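Local coordinates for CCHC-type domain-containing protein (Trypanosoma brucei brucei, PDB 7C4C) that probably trims RNA from its 3' end as an RNase D-like exonuclease, with manganese ions and nucleotide held in its exonuclease domain and zinc knuckles that bind further nucleotides, at residues Arg17-His22 and Phe71-Leu76; Leu40-Phe45 and Ser58-Cys63; Phe101-Asp106 and Val121-Val126. All coordinates share one frame; numbering follows the deposited sequence.

Contact 1 (Arg17-His22 and Phe71-Leu76); sequences RVVDTH and FLFDVL. With ZN (zinc ion), chain D.
V19 packs its two methyls against two phenylalanine rings of the neighbouring strand, and this is where the contact is tight. CG1, anti to the backbone N (chi1 -180°), runs alongside F73 and lies 3.5 Å from its CD1; CG2 takes the other branch position and meets F71 at CD1, 3.8 Å away. A beta-branched residue suits this place: CG1 keeps to F73, while CG2 sits between the two rings, nearer F71. Helix 22-33 covers the same face, with A28 against both rings, and F83 meets F73 edge-to-face. The backbones are in parallel register, as expected of the edge strand 16-19 beside 70-74 in the mixed sheet of the DnaQ-like (DEDD) exonuclease fold. Both backbone polar groups of L72 bond to the edge strand: its N donates to R17 O at 2.9 Å, nearly straight at 178°, and its O accepts from V19 N. D74 N reaches V19 O at 2.8 Å. Packing is looser toward both ends. R17, partly exposed, trails its guanidinium past F71, NH2 no nearer than 4.2 Å to CE1 with the planes 80° apart, and is bridged instead to E27. D20 and D74 meet chiefly at their CB atoms, 3.8 Å apart; D74 OD2 is hydrogen-bonded to T77 and salt-bridged to R178, whose positive charge probably offsets the aspartate's. Beyond, exposed H22 holds a zinc ion through NE2 (2.4 Å), with K26 as second ligand.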
loop_
_atom_site.group_PDB
_atom_site.type_symbol
_atom_site.label_atom_id
_atom_site.label_comp_id
_atom_site.label_asym_id
_atom_site.label_seq_id
_atom_site.Cartn_x
_atom_site.Cartn_y
_atom_site.Cartn_z
ATOM N N ARG A 17 -9.094 -2.761 -22.291
ATOM C CA ARG A 17 -9.305 -3.287 -23.633
ATOM C C ARG A 17 -9.464 -4.797 -23.535
ATOM O O ARG A 17 -8.543 -5.494 -23.098
ATOM C CB ARG A 17 -8.136 -2.928 -24.550
ATOM C CG ARG A 17 -8.564 -2.589 -25.952
ATOM C CD ARG A 17 -7.820 -1.370 -26.462
ATOM N NE ARG A 17 -6.546 -1.724 -27.075
ATOM C CZ ARG A 17 -5.641 -0.835 -27.478
ATOM N NH1 ARG A 17 -5.866 0.467 -27.313
ATOM N NH2 ARG A 17 -4.508 -1.248 -28.036
ATOM N N VAL A 18 -10.622 -5.312 -23.935
ATOM C CA VAL A 18 -10.839 -6.750 -23.875
ATOM C C VAL A 18 -10.075 -7.407 -25.013
ATOM O O VAL A 18 -10.249 -7.046 -26.179
ATOM C CB VAL A 18 -12.327 -7.104 -23.936
ATOM C CG1 VAL A 18 -12.506 -8.569 -23.602
ATOM C CG2 VAL A 18 -13.108 -6.246 -22.976
ATOM N N VAL A 19 -9.227 -8.365 -24.672
ATOM C CA VAL A 19 -8.449 -9.139 -25.630
ATOM C C VAL A 19 -9.064 -10.534 -25.670
ATOM O O VAL A 19 -8.795 -11.361 -24.789
ATOM C CB VAL A 19 -6.968 -9.191 -25.238
ATOM C CG1 VAL A 19 -6.182 -9.988 -26.233
ATOM C CG2 VAL A 19 -6.413 -7.785 -25.090
ATOM N N ASP A 20 -9.898 -10.801 -26.685
ATOM C CA ASP A 20 -10.625 -12.063 -26.797
ATOM C C ASP A 20 -10.535 -12.698 -28.177
ATOM O O ASP A 20 -11.338 -13.589 -28.479
ATOM C CB ASP A 20 -12.108 -11.884 -26.449
ATOM C CG ASP A 20 -12.749 -10.755 -27.224
ATOM O OD1 ASP A 20 -12.100 -10.217 -28.154
ATOM O OD2 ASP A 20 -13.903 -10.395 -26.898
ATOM N N THR A 21 -9.621 -12.246 -29.029
ATOM C CA THR A 21 -9.411 -12.857 -30.331
ATOM C C THR A 21 -7.921 -12.894 -30.596
ATOM O O THR A 21 -7.151 -12.109 -30.037
ATOM C CB THR A 21 -10.080 -12.093 -31.473
ATOM O OG1 THR A 21 -9.603 -10.741 -31.469
ATOM C CG2 THR A 21 -11.603 -12.111 -31.322
ATOM N N HIS A 22 -7.531 -13.813 -31.473
ATOM C CA HIS A 22 -6.121 -13.988 -31.793
ATOM C C HIS A 22 -5.508 -12.711 -32.370
ATOM O O HIS A 22 -4.356 -12.370 -32.063
ATOM C CB HIS A 22 -5.970 -15.147 -32.770
ATOM C CG HIS A 22 -4.569 -15.629 -32.896
ATOM N ND1 HIS A 22 -4.048 -16.120 -34.072
ATOM C CD2 HIS A 22 -3.568 -15.685 -31.986
ATOM C CE1 HIS A 22 -2.785 -16.463 -33.880
ATOM N NE2 HIS A 22 -2.475 -16.217 -32.620
ATOM N N PHE A 71 -4.885 -4.261 -20.547
ATOM C CA PHE A 71 -5.329 -5.406 -21.330
ATOM C C PHE A 71 -6.040 -6.406 -20.431
ATOM O O PHE A 71 -5.505 -6.799 -19.391
ATOM C CB PHE A 71 -4.155 -6.076 -22.023
ATOM C CG PHE A 71 -3.493 -5.208 -23.019
ATOM C CD1 PHE A 71 -4.121 -4.897 -24.205
ATOM C CD2 PHE A 71 -2.239 -4.690 -22.772
ATOM C CE1 PHE A 71 -3.500 -4.072 -25.139
ATOM C CE2 PHE A 71 -1.613 -3.873 -23.701
ATOM C CZ PHE A 71 -2.252 -3.566 -24.884
ATOM N N LEU A 72 -7.251 -6.799 -20.823
ATOM C CA LEU A 72 -7.985 -7.871 -20.154
ATOM C C LEU A 72 -8.050 -9.068 -21.100
ATOM O O LEU A 72 -8.909 -9.122 -21.988
ATOM C CB LEU A 72 -9.385 -7.433 -19.735
ATOM C CG LEU A 72 -9.569 -6.177 -18.880
ATOM C CD1 LEU A 72 -11.053 -5.964 -18.529
ATOM C CD2 LEU A 72 -8.714 -6.199 -17.607
ATOM N N PHE A 73 -7.148 -10.027 -20.884
ATOM C CA PHE A 73 -7.060 -11.236 -21.693
ATOM C C PHE A 73 -8.168 -12.206 -21.297
ATOM O O PHE A 73 -8.132 -12.789 -20.204
ATOM C CB PHE A 73 -5.687 -11.877 -21.521
ATOM C CG PHE A 73 -4.564 -11.020 -22.009
ATOM C CD1 PHE A 73 -4.312 -10.901 -23.360
ATOM C CD2 PHE A 73 -3.782 -10.304 -21.118
ATOM C CE1 PHE A 73 -3.268 -10.113 -23.818
ATOM C CE2 PHE A 73 -2.727 -9.510 -21.573
ATOM C CZ PHE A 73 -2.472 -9.418 -22.919
ATOM N N ASP A 74 -9.146 -12.390 -22.195
ATOM C CA ASP A 74 -10.221 -13.364 -22.007
ATOM C C ASP A 74 -9.645 -14.752 -22.265
ATOM O O ASP A 74 -9.878 -15.375 -23.305
ATOM C CB ASP A 74 -11.393 -13.059 -22.936
ATOM C CG ASP A 74 -12.608 -13.954 -22.672
ATOM O OD1 ASP A 74 -12.462 -14.985 -21.967
ATOM O OD2 ASP A 74 -13.709 -13.627 -23.193
ATOM N N VAL A 75 -8.875 -15.241 -21.286
ATOM C CA VAL A 75 -8.279 -16.572 -21.369
ATOM C C VAL A 75 -9.343 -17.641 -21.564
ATOM O O VAL A 75 -9.093 -18.658 -22.210
ATOM C CB VAL A 75 -7.427 -16.847 -20.118
ATOM C CG1 VAL A 75 -6.843 -18.219 -20.177
ATOM C CG2 VAL A 75 -6.331 -15.821 -19.988
ATOM N N LEU A 76 -10.549 -17.428 -21.041
ATOM C CA LEU A 76 -11.619 -18.407 -21.221
ATOM C C LEU A 76 -12.017 -18.546 -22.689
ATOM O O LEU A 76 -12.172 -19.661 -23.199
ATOM C CB LEU A 76 -12.824 -17.993 -20.388
ATOM C CG LEU A 76 -13.974 -18.973 -20.350
ATOM C CD1 LEU A 76 -13.478 -20.264 -19.731
ATOM C CD2 LEU A 76 -15.094 -18.348 -19.535
HETATM ZN ZN ZN D . -0.331 -17.033 -32.107
#

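Contact 2 (Leu40-Phe45 and Ser58-Cys63). With MN (manganese (II) ion), chain H; MN (manganese (II) ion), chain I; 5GP (guanosine-5'-monophosphate), chain N.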
loop_
_atom_site.group_PDB
_atom_site.type_symbol
_atom_site.label_atom_id
_atom_site.label_comp_id
_atom_site.label_asym_id
_atom_site.label_seq_id
_atom_site.Cartn_x
_atom_site.Cartn_y
_atom_site.Cartn_z
ATOM N N LEU A 40 0.335 -7.500 -13.131
ATOM C CA LEU A 40 -0.440 -8.677 -13.492
ATOM C C LEU A 40 -1.410 -9.037 -12.382
ATOM O O LEU A 40 -1.129 -8.822 -11.198
ATOM C CB LEU A 40 0.460 -9.875 -13.767
ATOM C CG LEU A 40 1.275 -9.839 -15.055
ATOM C CD1 LEU A 40 2.157 -11.077 -15.083
ATOM C CD2 LEU A 40 0.354 -9.802 -16.272
ATOM N N ASP A 41 -2.550 -9.604 -12.786
ATOM C CA ASP A 41 -3.547 -10.118 -11.856
ATOM C C ASP A 41 -4.440 -11.106 -12.609
ATOM O O ASP A 41 -4.466 -11.128 -13.842
ATOM C CB ASP A 41 -4.353 -8.966 -11.235
ATOM C CG ASP A 41 -5.114 -9.377 -9.986
ATOM O OD1 ASP A 41 -4.523 -10.029 -9.099
ATOM O OD2 ASP A 41 -6.310 -9.022 -9.889
ATOM N N ILE A 42 -5.169 -11.927 -11.854
ATOM C CA ILE A 42 -5.975 -13.010 -12.408
ATOM C C ILE A 42 -7.351 -12.989 -11.769
ATOM O O ILE A 42 -7.472 -12.826 -10.551
ATOM C CB ILE A 42 -5.299 -14.378 -12.174
ATOM C CG1 ILE A 42 -4.028 -14.476 -13.003
ATOM C CG2 ILE A 42 -6.223 -15.535 -12.517
ATOM C CD1 ILE A 42 -3.351 -15.785 -12.846
ATOM N N GLU A 43 -8.386 -13.138 -12.579
ATOM C CA GLU A 43 -9.725 -13.419 -12.084
ATOM C C GLU A 43 -10.116 -14.827 -12.519
ATOM O O GLU A 43 -9.953 -15.177 -13.702
ATOM C CB GLU A 43 -10.757 -12.404 -12.597
ATOM C CG GLU A 43 -10.531 -10.931 -12.208
ATOM C CD GLU A 43 -10.408 -10.673 -10.709
ATOM O OE1 GLU A 43 -9.678 -9.722 -10.359
ATOM O OE2 GLU A 43 -11.027 -11.394 -9.886
ATOM N N ALA A 44 -10.646 -15.620 -11.574
ATOM C CA ALA A 44 -10.952 -17.031 -11.808
ATOM C C ALA A 44 -12.325 -17.385 -11.241
ATOM O O ALA A 44 -12.858 -16.680 -10.383
ATOM C CB ALA A 44 -9.889 -17.951 -11.186
ATOM N N PHE A 45 -12.881 -18.513 -11.708
ATOM C CA PHE A 45 -14.144 -19.013 -11.167
ATOM C C PHE A 45 -14.004 -19.250 -9.668
ATOM O O PHE A 45 -12.981 -19.754 -9.189
ATOM C CB PHE A 45 -14.585 -20.338 -11.804
ATOM C CG PHE A 45 -14.851 -20.302 -13.293
ATOM C CD1 PHE A 45 -14.426 -19.252 -14.096
ATOM C CD2 PHE A 45 -15.522 -21.370 -13.895
ATOM C CE1 PHE A 45 -14.670 -19.262 -15.474
ATOM C CE2 PHE A 45 -15.758 -21.400 -15.258
ATOM C CZ PHE A 45 -15.338 -20.343 -16.054
ATOM N N SER A 58 -10.213 -17.274 -15.786
ATOM C CA SER A 58 -11.133 -16.597 -16.680
ATOM C C SER A 58 -10.468 -15.410 -17.361
ATOM O O SER A 58 -10.449 -15.335 -18.593
ATOM C CB SER A 58 -12.376 -16.155 -15.887
ATOM O OG SER A 58 -13.186 -15.259 -16.617
ATOM N N LEU A 59 -9.911 -14.482 -16.581
ATOM C CA LEU A 59 -9.199 -13.322 -17.097
ATOM C C LEU A 59 -7.812 -13.270 -16.489
ATOM O O LEU A 59 -7.621 -13.623 -15.317
ATOM C CB LEU A 59 -9.909 -11.985 -16.780
ATOM C CG LEU A 59 -11.385 -11.758 -17.091
ATOM C CD1 LEU A 59 -11.828 -10.347 -16.709
ATOM C CD2 LEU A 59 -11.564 -11.957 -18.547
ATOM N N VAL A 60 -6.849 -12.856 -17.312
ATOM C CA VAL A 60 -5.543 -12.385 -16.875
ATOM C C VAL A 60 -5.477 -10.915 -17.256
ATOM O O VAL A 60 -5.635 -10.573 -18.436
ATOM C CB VAL A 60 -4.396 -13.180 -17.521
ATOM C CG1 VAL A 60 -3.062 -12.546 -17.188
ATOM C CG2 VAL A 60 -4.406 -14.625 -17.043
ATOM N N GLN A 61 -5.280 -10.044 -16.265
ATOM C CA GLN A 61 -5.237 -8.605 -16.484
ATOM C C GLN A 61 -3.789 -8.142 -16.490
ATOM O O GLN A 61 -2.989 -8.589 -15.666
ATOM C CB GLN A 61 -6.004 -7.852 -15.399
ATOM C CG GLN A 61 -7.423 -8.340 -15.183
ATOM C CD GLN A 61 -7.528 -9.337 -14.049
ATOM O OE1 GLN A 61 -7.381 -10.541 -14.249
ATOM N NE2 GLN A 61 -7.818 -8.839 -12.856
ATOM N N ALA A 62 -3.454 -7.248 -17.418
ATOM C CA ALA A 62 -2.081 -6.794 -17.544
ATOM C C ALA A 62 -2.050 -5.304 -17.844
ATOM O O ALA A 62 -2.775 -4.830 -18.720
ATOM C CB ALA A 62 -1.343 -7.568 -18.638
ATOM N N CYS A 63 -1.186 -4.577 -17.141
ATOM C CA CYS A 63 -1.069 -3.134 -17.307
ATOM C C CYS A 63 0.397 -2.761 -17.181
ATOM O O CYS A 63 0.995 -2.979 -16.123
ATOM C CB CYS A 63 -1.903 -2.395 -16.255
ATOM S SG CYS A 63 -1.879 -0.616 -16.445
HETATM MN MN MN H . -8.265 -9.172 -8.859
HETATM MN MN MN I . -5.134 -11.051 -7.398
HETATM P P 5GP N . -7.770 -11.137 -6.378
HETATM O O1P 5GP N . -8.531 -10.121 -5.554
HETATM O O2P 5GP N . -7.283 -10.620 -7.715
HETATM O O3P 5GP N . -6.723 -11.915 -5.609
HETATM O "O5'" 5GP N . -8.848 -12.245 -6.780
HETATM C "C5'" 5GP N . -8.483 -13.316 -7.638
HETATM C "C4'" 5GP N . -9.474 -14.456 -7.613
HETATM O "O4'" 5GP N . -9.558 -15.013 -6.277
HETATM C "C3'" 5GP N . -10.918 -14.118 -7.961
HETATM O "O3'" 5GP N . -11.158 -14.011 -9.355
HETATM C "C2'" 5GP N . -11.687 -15.254 -7.304
HETATM O "O2'" 5GP N . -11.602 -16.436 -8.086
HETATM C "C1'" 5GP N . -10.874 -15.467 -6.029
HETATM N N9 5GP N . -11.425 -14.698 -4.897
HETATM C C8 5GP N . -11.000 -13.495 -4.478
HETATM N N7 5GP N . -11.729 -13.108 -3.407
HETATM C C5 5GP N . -12.609 -14.094 -3.162
HETATM C C6 5GP N . -13.590 -14.251 -2.198
HETATM O O6 5GP N . -13.758 -13.337 -1.357
HETATM N N1 5GP N . -14.330 -15.375 -2.196
HETATM C C2 5GP N . -14.139 -16.343 -3.110
HETATM N N2 5GP N . -14.912 -17.452 -3.075
HETATM N N3 5GP N . -13.184 -16.217 -4.065
HETATM C C4 5GP N . -12.411 -15.100 -4.097
HETATM O O HOH W 1 -3.164 -11.664 -7.038
HETATM O O HOH W 2 -5.429 -12.998 -8.460
#
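The side chains of E43 and Q61 cross at about a right angle, with carboxylate and amide planes 45° apart, and Q61 NE2 gives E43 OE1 a weak bond of 3.2 Å; at the edge of a third flat group, the F45 ring, S58 CB lies in the ring plane. This is the antiparallel pair of strands 37-44 and 57-64 that carries the Asp-X-Glu metal motif of DEDD exonucleases. Two apart, D41 and E43 project on one face. D41 CG stands anti to the backbone N (chi1 -163°), and its two oxygens divide between the ions: OD1 binds one manganese, OD2 the other at 2.2 Å. E43 OE1 joins the second ion, which D191 also binds, while E43 OE2 accepts from O3' of the guanosine monophosphate at 2.7 Å. The bend of Q61 at chi2 (96°) turns its amide over strand 37-44, OE1 beside D41 O and NE2 toward the E43 carboxylate; NE2 also bonds to A188 O. On the opposite face I42 and V60 lie side by side, and L40 CD2 touches A62 CB. A classic beta bulge interrupts the regular pairing: E43 O accepts from both S58 N and L59 N, each at 3.0 Å.

Contact 3 (Phe101-Asp106 and Val121-Val126); sequences FDCRRD and VLDLQV. With 5GP (guanosine-5'-monophosphate), chain P.
F101 offers one face of its ring to Q125, whose CB sits over the centre, 3.7 Å from the centroid, a CH-pi contact. The glutamine's aliphatic stem suits that flat surface, while its amide continues past the ring. With CG anti to the backbone N (chi1 -165°), the ring also brings CD1 within 4.2 Å of L124 CB; I195 and L198 of helix 182-202 pack on it too. D102, next, is held through its main chain. Its N donates to D123 OD1 on the syn side at 2.6 Å, and C103 N reaches D123 OD2 at 3.2 Å from above the carboxylate plane. One aspartate thereby receives two successive peptide N-H groups and, weakly, Q125 N at the start of its own helix. The D102 side chain lies beside that of Q125, carboxylate and amide planes 26° apart, and both hold O2' of a second guanosine monophosphate: O2' donates to D102 OD2 at 2.6 Å, and Q125 NE2 donates to O2' at 2.8 Å. R104 braces D102 side-on, NE to OD1 and NH2 to OD2, the latter bond almost straight at 175°; D102 OD1 also accepts from R104 N, a capping bond at the helix start. These bonds fix the carboxylate's rotation and probably steady its charge. R104 NH1 goes on to P240 O and D237, while Q125 OE1 accepts from R141. The contact joins the turn into helix 104-114 to the end of strand 121-123 in a beta-alpha-beta unit, with a ribose hydroxyl bound where that helix and helix 124-136 begin.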
loop_
_atom_site.group_PDB
_atom_site.type_symbol
_atom_site.label_atom_id
_atom_site.label_comp_id
_atom_site.label_asym_id
_atom_site.label_seq_id
_atom_site.Cartn_x
_atom_site.Cartn_y
_atom_site.Cartn_z
ATOM N N PHE A 101 0.366 -8.338 -6.663
ATOM C CA PHE A 101 0.031 -8.032 -5.275
ATOM C C PHE A 101 -0.463 -9.339 -4.671
ATOM O O PHE A 101 -1.582 -9.774 -4.971
ATOM C CB PHE A 101 -1.016 -6.932 -5.174
ATOM C CG PHE A 101 -1.133 -6.340 -3.796
ATOM C CD1 PHE A 101 -0.293 -5.307 -3.400
ATOM C CD2 PHE A 101 -2.074 -6.810 -2.900
ATOM C CE1 PHE A 101 -0.398 -4.750 -2.129
ATOM C CE2 PHE A 101 -2.187 -6.257 -1.602
ATOM C CZ PHE A 101 -1.353 -5.235 -1.220
ATOM N N ASP A 102 0.367 -9.963 -3.826
ATOM C CA ASP A 102 0.182 -11.352 -3.378
ATOM C C ASP A 102 0.147 -12.301 -4.571
ATOM O O ASP A 102 -0.894 -12.468 -5.209
ATOM C CB ASP A 102 -1.089 -11.560 -2.527
ATOM C CG ASP A 102 -1.226 -13.025 -2.021
ATOM O OD1 ASP A 102 -0.253 -13.794 -2.197
ATOM O OD2 ASP A 102 -2.238 -13.397 -1.379
ATOM N N CYS A 103 1.269 -12.949 -4.855
ATOM C CA CYS A 103 1.421 -13.734 -6.071
ATOM C C CYS A 103 1.141 -15.213 -5.870
ATOM O O CYS A 103 1.136 -15.946 -6.862
ATOM C CB CYS A 103 2.838 -13.583 -6.630
ATOM S SG CYS A 103 4.109 -14.381 -5.626
ATOM N N ARG A 104 0.903 -15.654 -4.625
ATOM C CA ARG A 104 0.932 -17.078 -4.267
ATOM C C ARG A 104 -0.033 -17.906 -5.113
ATOM O O ARG A 104 0.378 -18.815 -5.847
ATOM C CB ARG A 104 0.610 -17.246 -2.778
ATOM C CG ARG A 104 1.754 -16.850 -1.862
ATOM C CD ARG A 104 1.322 -16.779 -0.420
ATOM N NE ARG A 104 0.267 -15.795 -0.219
ATOM C CZ ARG A 104 -0.270 -15.507 0.964
ATOM N NH1 ARG A 104 0.154 -16.123 2.062
ATOM N NH2 ARG A 104 -1.236 -14.597 1.049
ATOM N N ARG A 105 -1.324 -17.615 -5.015
ATOM C CA ARG A 105 -2.296 -18.405 -5.755
ATOM C C ARG A 105 -2.248 -18.116 -7.253
ATOM O O ARG A 105 -2.518 -19.015 -8.063
ATOM C CB ARG A 105 -3.683 -18.143 -5.200
ATOM C CG ARG A 105 -3.689 -18.092 -3.696
ATOM C CD ARG A 105 -4.384 -19.279 -3.108
ATOM N NE ARG A 105 -3.672 -20.539 -3.315
ATOM C CZ ARG A 105 -2.819 -21.068 -2.437
ATOM N NH1 ARG A 105 -2.551 -20.425 -1.302
ATOM N NH2 ARG A 105 -2.237 -22.239 -2.691
ATOM N N ASP A 106 -1.918 -16.883 -7.647
ATOM C CA ASP A 106 -1.861 -16.571 -9.070
ATOM C C ASP A 106 -0.767 -17.372 -9.748
ATOM O O ASP A 106 -0.962 -17.914 -10.843
ATOM C CB ASP A 106 -1.627 -15.077 -9.282
ATOM C CG ASP A 106 -2.764 -14.216 -8.734
ATOM O OD1 ASP A 106 -3.872 -14.747 -8.495
ATOM O OD2 ASP A 106 -2.554 -12.995 -8.558
ATOM N N VAL A 121 9.698 -11.635 -11.289
ATOM C CA VAL A 121 8.496 -11.339 -10.517
ATOM C C VAL A 121 8.877 -10.492 -9.313
ATOM O O VAL A 121 9.946 -10.692 -8.720
ATOM C CB VAL A 121 7.813 -12.647 -10.081
ATOM C CG1 VAL A 121 6.585 -12.379 -9.239
ATOM C CG2 VAL A 121 7.465 -13.479 -11.312
ATOM N N LEU A 122 7.999 -9.550 -8.947
ATOM C CA LEU A 122 8.153 -8.741 -7.734
ATOM C C LEU A 122 6.779 -8.601 -7.092
ATOM O O LEU A 122 5.855 -8.078 -7.729
ATOM C CB LEU A 122 8.737 -7.365 -8.050
ATOM C CG LEU A 122 8.722 -6.395 -6.877
ATOM C CD1 LEU A 122 9.776 -6.837 -5.896
ATOM C CD2 LEU A 122 8.991 -4.958 -7.315
ATOM N N ASP A 123 6.626 -9.073 -5.843
ATOM C CA ASP A 123 5.323 -9.050 -5.174
ATOM C C ASP A 123 5.267 -7.811 -4.276
ATOM O O ASP A 123 6.040 -7.695 -3.316
ATOM C CB ASP A 123 5.095 -10.348 -4.396
ATOM C CG ASP A 123 3.712 -10.411 -3.718
ATOM O OD1 ASP A 123 2.905 -9.468 -3.886
ATOM O OD2 ASP A 123 3.402 -11.450 -3.084
ATOM N N LEU A 124 4.355 -6.876 -4.575
ATOM C CA LEU A 124 4.373 -5.613 -3.825
ATOM C C LEU A 124 3.740 -5.730 -2.450
ATOM O O LEU A 124 4.113 -4.975 -1.547
ATOM C CB LEU A 124 3.694 -4.474 -4.589
ATOM C CG LEU A 124 4.280 -4.211 -5.978
ATOM C CD1 LEU A 124 3.337 -3.315 -6.785
ATOM C CD2 LEU A 124 5.633 -3.592 -5.852
ATOM N N GLN A 125 2.773 -6.627 -2.267
ATOM C CA GLN A 125 2.333 -6.923 -0.908
ATOM C C GLN A 125 3.508 -7.397 -0.075
ATOM O O GLN A 125 3.682 -6.970 1.073
ATOM C CB GLN A 125 1.230 -7.983 -0.909
ATOM C CG GLN A 125 0.579 -8.195 0.451
ATOM C CD GLN A 125 -0.368 -9.398 0.509
ATOM O OE1 GLN A 125 0.054 -10.529 0.297
ATOM N NE2 GLN A 125 -1.643 -9.156 0.829
ATOM N N VAL A 126 4.334 -8.275 -0.646
ATOM C CA VAL A 126 5.528 -8.735 0.053
ATOM C C VAL A 126 6.488 -7.570 0.244
ATOM O O VAL A 126 7.147 -7.453 1.284
ATOM C CB VAL A 126 6.176 -9.908 -0.718
ATOM C CG1 VAL A 126 7.643 -10.075 -0.360
ATOM C CG2 VAL A 126 5.413 -11.192 -0.451
HETATM P P 5GP P . -6.484 -9.377 5.622
HETATM O O1P 5GP P . -5.867 -8.764 6.860
HETATM O O2P 5GP P . -6.814 -10.843 5.770
HETATM O O3P 5GP P . -7.588 -8.564 4.984
HETATM O "O5'" 5GP P . -5.316 -9.339 4.535
HETATM C "C5'" 5GP P . -5.610 -9.305 3.142
HETATM C "C4'" 5GP P . -4.600 -10.087 2.334
HETATM O "O4'" 5GP P . -4.125 -11.225 3.111
HETATM C "C3'" 5GP P . -5.110 -10.691 1.026
HETATM O "O3'" 5GP P . -5.053 -9.798 -0.076
HETATM C "C2'" 5GP P . -4.236 -11.925 0.851
HETATM O "O2'" 5GP P . -2.965 -11.570 0.323
HETATM C "C1'" 5GP P . -4.063 -12.378 2.301
HETATM N N9 5GP P . -5.147 -13.293 2.735
HETATM C C8 5GP P . -5.791 -13.214 3.915
HETATM N N7 5GP P . -6.725 -14.190 3.997
HETATM C C5 5GP P . -6.663 -14.896 2.847
HETATM C C6 5GP P . -7.365 -15.995 2.376
HETATM O O6 5GP P . -8.259 -16.504 3.086
HETATM N N1 5GP P . -7.077 -16.496 1.164
HETATM C C2 5GP P . -6.118 -15.951 0.396
HETATM N N2 5GP P . -5.834 -16.467 -0.831
HETATM N N3 5GP P . -5.419 -14.881 0.835
HETATM C C4 5GP P . -5.669 -14.336 2.057
#

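From the N terminus, edge strand 16-19 opens contact 1, which closes only when the chain returns as strand 70-74, with 48 residues between H22 and F71. Within that span lies contact 2, a short antiparallel excursion through 37-44 and 57-64. The two contacts join directly, because 57-64 borders 70-74: F71 N meets A62 O and F73 N meets V60 O. Contact 3 follows in series, closing a loop of 14 residues on the far side of the sheet, where 121-123 is the other edge. It touches contact 2 at D106, whose carboxylate lies close to that of D41 at the manganese site. No contacts cross; contact 1 joins one edge to the strand next to contact 2, and contact 3 joins the other edge to the helix that carries D106.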